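Local coordinates for protein lipid II:glycine glycyltransferase (Staphylococcus aureus, PDB 6SNR) that probably adds the first glycine of the pentaglycine interpeptide bridge to the lysine of membrane-bound lipid II, using glycyl-tRNA as donor, at residues Glu135-Met148 against Gly356-Leu370. Sequence-based numbering, arbitrary orientation.
Sequences EGLSKDYIQPRMTM and GTDNDPDKDSEHYGL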
# COMPACT_ATOMS: atom_id res chain seq x y z
N GLU A 135 8.98 9.36 -17.79
CA GLU A 135 8.06 9.73 -16.70
C GLU A 135 7.84 8.56 -15.74
O GLU A 135 7.90 7.39 -16.15
CB GLU A 135 6.70 10.22 -17.18
CG GLU A 135 6.65 11.71 -17.55
CD GLU A 135 6.48 12.57 -16.28
OE1 GLU A 135 7.46 12.83 -15.59
OE2 GLU A 135 5.37 12.89 -15.91
N GLY A 136 7.51 8.88 -14.49
CA GLY A 136 7.33 7.80 -13.48
C GLY A 136 6.29 6.76 -13.92
O GLY A 136 6.47 5.54 -13.69
N LEU A 137 5.21 7.20 -14.57
CA LEU A 137 4.18 6.26 -15.06
C LEU A 137 4.13 6.07 -16.58
O LEU A 137 3.07 5.73 -17.13
CB LEU A 137 2.82 6.64 -14.51
CG LEU A 137 2.58 6.49 -13.02
CD1 LEU A 137 1.35 7.22 -12.52
CD2 LEU A 137 2.52 4.98 -12.72
N SER A 138 5.26 6.20 -17.25
CA SER A 138 5.39 5.94 -18.65
C SER A 138 4.85 4.57 -19.00
O SER A 138 5.14 3.59 -18.30
CB SER A 138 6.85 6.03 -19.11
OG SER A 138 6.97 5.70 -20.49
N LYS A 139 4.06 4.50 -20.05
CA LYS A 139 3.68 3.18 -20.61
C LYS A 139 4.86 2.40 -21.26
O LYS A 139 4.69 1.24 -21.67
CB LYS A 139 2.52 3.38 -21.61
N ASP A 140 6.06 2.97 -21.33
CA ASP A 140 7.23 2.31 -21.93
C ASP A 140 7.85 1.22 -21.04
O ASP A 140 8.75 0.46 -21.46
CB ASP A 140 8.30 3.33 -22.31
CG ASP A 140 7.94 4.11 -23.54
OD1 ASP A 140 6.75 4.08 -23.92
OD2 ASP A 140 8.88 4.73 -24.11
N TYR A 141 7.39 1.16 -19.80
CA TYR A 141 7.81 0.07 -18.94
C TYR A 141 6.65 -0.43 -18.09
O TYR A 141 5.66 0.23 -17.94
CB TYR A 141 9.03 0.47 -18.12
CG TYR A 141 9.26 1.96 -17.85
CD1 TYR A 141 8.53 2.61 -16.91
CD2 TYR A 141 10.32 2.65 -18.47
CE1 TYR A 141 8.78 3.92 -16.58
CE2 TYR A 141 10.59 4.00 -18.15
CZ TYR A 141 9.78 4.62 -17.23
OH TYR A 141 10.05 5.91 -16.87
N ILE A 142 6.82 -1.65 -17.54
CA ILE A 142 5.73 -2.34 -16.88
C ILE A 142 5.36 -1.74 -15.50
O ILE A 142 4.18 -1.54 -15.22
CB ILE A 142 6.05 -3.84 -16.74
CG1 ILE A 142 6.26 -4.45 -18.12
CG2 ILE A 142 4.94 -4.56 -15.99
CD1 ILE A 142 6.69 -5.93 -18.07
N GLN A 143 6.34 -1.54 -14.67
CA GLN A 143 6.11 -1.02 -13.33
C GLN A 143 6.30 0.49 -13.32
O GLN A 143 7.03 1.04 -14.14
CB GLN A 143 7.06 -1.63 -12.31
CG GLN A 143 6.97 -3.16 -12.18
CD GLN A 143 5.64 -3.68 -11.76
OE1 GLN A 143 4.90 -3.04 -10.98
NE2 GLN A 143 5.28 -4.87 -12.27
N PRO A 144 5.71 1.14 -12.32
CA PRO A 144 6.10 2.55 -12.12
C PRO A 144 7.59 2.67 -11.80
O PRO A 144 8.18 1.88 -11.04
CB PRO A 144 5.28 2.99 -10.92
CG PRO A 144 4.16 2.00 -10.75
CD PRO A 144 4.72 0.70 -11.33
N ARG A 145 8.24 3.69 -12.38
CA ARG A 145 9.63 3.99 -12.12
C ARG A 145 9.77 4.98 -10.98
O ARG A 145 10.87 5.23 -10.52
CB ARG A 145 10.33 4.53 -13.40
CG ARG A 145 11.83 4.57 -13.25
CD ARG A 145 12.59 4.95 -14.53
NE ARG A 145 12.40 6.37 -14.86
CZ ARG A 145 13.09 7.36 -14.30
NH1 ARG A 145 13.97 7.12 -13.35
NH2 ARG A 145 12.84 8.62 -14.65
N MET A 146 8.66 5.59 -10.55
CA MET A 146 8.63 6.44 -9.37
C MET A 146 7.45 6.03 -8.51
O MET A 146 6.35 5.84 -9.02
CB MET A 146 8.52 7.93 -9.79
CG MET A 146 9.61 8.37 -10.70
SD MET A 146 9.25 10.05 -11.36
CE MET A 146 10.58 10.12 -12.53
N THR A 147 7.70 5.99 -7.20
CA THR A 147 6.68 5.76 -6.19
C THR A 147 6.77 6.78 -5.08
O THR A 147 7.75 7.53 -5.00
CB THR A 147 6.73 4.34 -5.60
OG1 THR A 147 7.97 4.12 -4.94
CG2 THR A 147 6.45 3.31 -6.68
N MET A 148 5.76 6.79 -4.23
CA MET A 148 5.73 7.69 -3.09
C MET A 148 5.72 6.93 -1.80
O MET A 148 4.81 6.11 -1.54
CB MET A 148 4.50 8.61 -3.17
CG MET A 148 4.47 9.43 -4.44
SD MET A 148 5.60 10.84 -4.42
CE MET A 148 4.58 12.03 -3.55
N GLY A 356 2.68 4.13 -7.56
CA GLY A 356 3.22 4.95 -8.62
C GLY A 356 2.77 6.40 -8.70
O GLY A 356 1.66 6.74 -8.30
N THR A 357 3.63 7.17 -9.33
CA THR A 357 3.36 8.59 -9.63
C THR A 357 4.26 9.04 -10.75
O THR A 357 5.35 8.54 -10.92
CB THR A 357 3.57 9.44 -8.35
OG1 THR A 357 3.05 10.78 -8.57
CG2 THR A 357 5.00 9.53 -7.94
N ASP A 358 3.83 10.10 -11.46
CA ASP A 358 4.73 11.01 -12.11
C ASP A 358 5.31 12.02 -11.12
O ASP A 358 4.74 12.27 -10.06
CB ASP A 358 3.98 11.82 -13.22
CG ASP A 358 3.58 10.99 -14.42
OD1 ASP A 358 4.27 9.98 -14.78
OD2 ASP A 358 2.58 11.38 -15.09
N ASN A 359 6.48 12.55 -11.46
CA ASN A 359 7.11 13.60 -10.65
C ASN A 359 6.48 14.97 -10.95
O ASN A 359 6.80 15.54 -11.96
CB ASN A 359 8.59 13.67 -10.93
CG ASN A 359 9.34 14.64 -9.98
OD1 ASN A 359 8.72 15.27 -9.14
ND2 ASN A 359 10.66 14.74 -10.13
N ASP A 360 5.61 15.42 -10.06
CA ASP A 360 4.99 16.77 -10.10
C ASP A 360 4.36 17.07 -11.44
O ASP A 360 4.73 18.03 -12.13
CB ASP A 360 6.04 17.80 -9.78
CG ASP A 360 5.44 19.21 -9.55
OD1 ASP A 360 4.35 19.31 -9.01
OD2 ASP A 360 6.09 20.18 -9.99
N PRO A 361 3.40 16.22 -11.86
CA PRO A 361 2.76 16.47 -13.14
C PRO A 361 1.88 17.73 -13.12
O PRO A 361 1.44 18.15 -12.05
CB PRO A 361 1.88 15.23 -13.33
CG PRO A 361 1.54 14.81 -11.95
CD PRO A 361 2.75 15.11 -11.12
N ASP A 362 1.62 18.27 -14.30
CA ASP A 362 0.64 19.37 -14.48
C ASP A 362 -0.80 18.88 -14.23
O ASP A 362 -1.09 17.68 -14.27
CB ASP A 362 0.76 19.94 -15.92
CG ASP A 362 2.06 20.76 -16.16
OD1 ASP A 362 2.81 21.12 -15.23
OD2 ASP A 362 2.35 21.01 -17.35
N LYS A 363 -1.72 19.83 -14.05
CA LYS A 363 -3.08 19.52 -13.60
C LYS A 363 -3.94 18.90 -14.71
O LYS A 363 -4.91 18.19 -14.41
CB LYS A 363 -3.73 20.78 -13.01
N ASP A 364 -3.55 19.11 -15.96
CA ASP A 364 -4.26 18.54 -17.10
C ASP A 364 -3.84 17.10 -17.40
O ASP A 364 -4.42 16.47 -18.28
CB ASP A 364 -4.04 19.41 -18.34
N SER A 365 -2.85 16.57 -16.68
CA SER A 365 -2.34 15.25 -17.05
C SER A 365 -3.15 14.15 -16.33
O SER A 365 -3.75 14.38 -15.29
CB SER A 365 -0.84 15.15 -16.78
OG SER A 365 -0.57 15.28 -15.41
N GLU A 366 -3.20 12.97 -16.92
CA GLU A 366 -4.07 11.90 -16.41
C GLU A 366 -3.74 11.44 -14.99
O GLU A 366 -4.63 10.98 -14.26
CB GLU A 366 -4.09 10.70 -17.36
CG GLU A 366 -2.74 10.13 -17.75
CD GLU A 366 -2.85 8.89 -18.64
OE1 GLU A 366 -2.23 8.89 -19.72
OE2 GLU A 366 -3.54 7.91 -18.28
N HIS A 367 -2.48 11.59 -14.59
CA HIS A 367 -2.03 11.14 -13.26
C HIS A 367 -1.90 12.23 -12.16
O HIS A 367 -1.39 11.97 -11.06
CB HIS A 367 -0.68 10.41 -13.39
CG HIS A 367 -0.66 9.37 -14.45
ND1 HIS A 367 -1.59 8.35 -14.51
CD2 HIS A 367 0.18 9.17 -15.50
CE1 HIS A 367 -1.33 7.58 -15.55
NE2 HIS A 367 -0.28 8.06 -16.17
N TYR A 368 -2.37 13.46 -12.41
CA TYR A 368 -2.27 14.48 -11.39
C TYR A 368 -2.90 14.08 -10.05
O TYR A 368 -2.35 14.35 -8.98
CB TYR A 368 -2.92 15.80 -11.89
CG TYR A 368 -2.84 16.85 -10.83
CD1 TYR A 368 -1.65 17.49 -10.55
CD2 TYR A 368 -3.96 17.19 -10.05
CE1 TYR A 368 -1.56 18.43 -9.55
CE2 TYR A 368 -3.89 18.14 -9.05
CZ TYR A 368 -2.69 18.76 -8.80
OH TYR A 368 -2.61 19.71 -7.81
N GLY A 369 -4.05 13.41 -10.07
CA GLY A 369 -4.75 13.10 -8.84
C GLY A 369 -3.91 12.19 -7.94
O GLY A 369 -3.91 12.34 -6.70
N LEU A 370 -3.16 11.29 -8.56
CA LEU A 370 -2.26 10.44 -7.75
C LEU A 370 -1.21 11.23 -7.00
O LEU A 370 -0.85 10.90 -5.86
CB LEU A 370 -1.54 9.41 -8.63
CG LEU A 370 -2.44 8.42 -9.36
CD1 LEU A 370 -1.66 7.62 -10.39
CD2 LEU A 370 -3.14 7.49 -8.39
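Leu137 N donates to Asp358 OD1 at 2.9 Å, meeting the oxygen nearly along its C-O bond, so a backbone N-H of the turn Glu135-Ser138 holds one arm of the carboxylate. The other arm, OD2, lies at the edge of the His367 ring, in its plane. Glu135 folds back beside this group, its chain bent at chi2 (-82°), and brings OE2 to 3.3 Å from Asp358 OD2, two like charges in close approach with no hydrogen bond between them. A second hydrogen bond runs from Thr357 N to Met146 O at 3.0 Å, and Gly356 CA adds a CA-H...O contact to the same oxygen.

Packing spreads from Leu137. Its CD1 sits over one face of the His367 imidazole, 3.7 Å from the ring centroid, while Glu366 CG covers the opposite face; the same methyl touches Leu370 CD1. Pro144 CB rests on Gly356 CA. Beyond the strand pairing, Met148 CG meets Thr357 CG2 at 3.5 Å, and Met146 SD lies against Asn359 CB.

Thr147 and Gly356 form an antiparallel non-hydrogen-bonded pair where strand 146-151 runs between strands 351-356 and 380-383, the last an outermost strand of a seven-stranded mixed sheet. The contact thus joins the loop 135-145 to the one leading from Gly356 into helix 368-374, whose Trp371 packs on Met148 and Thr357.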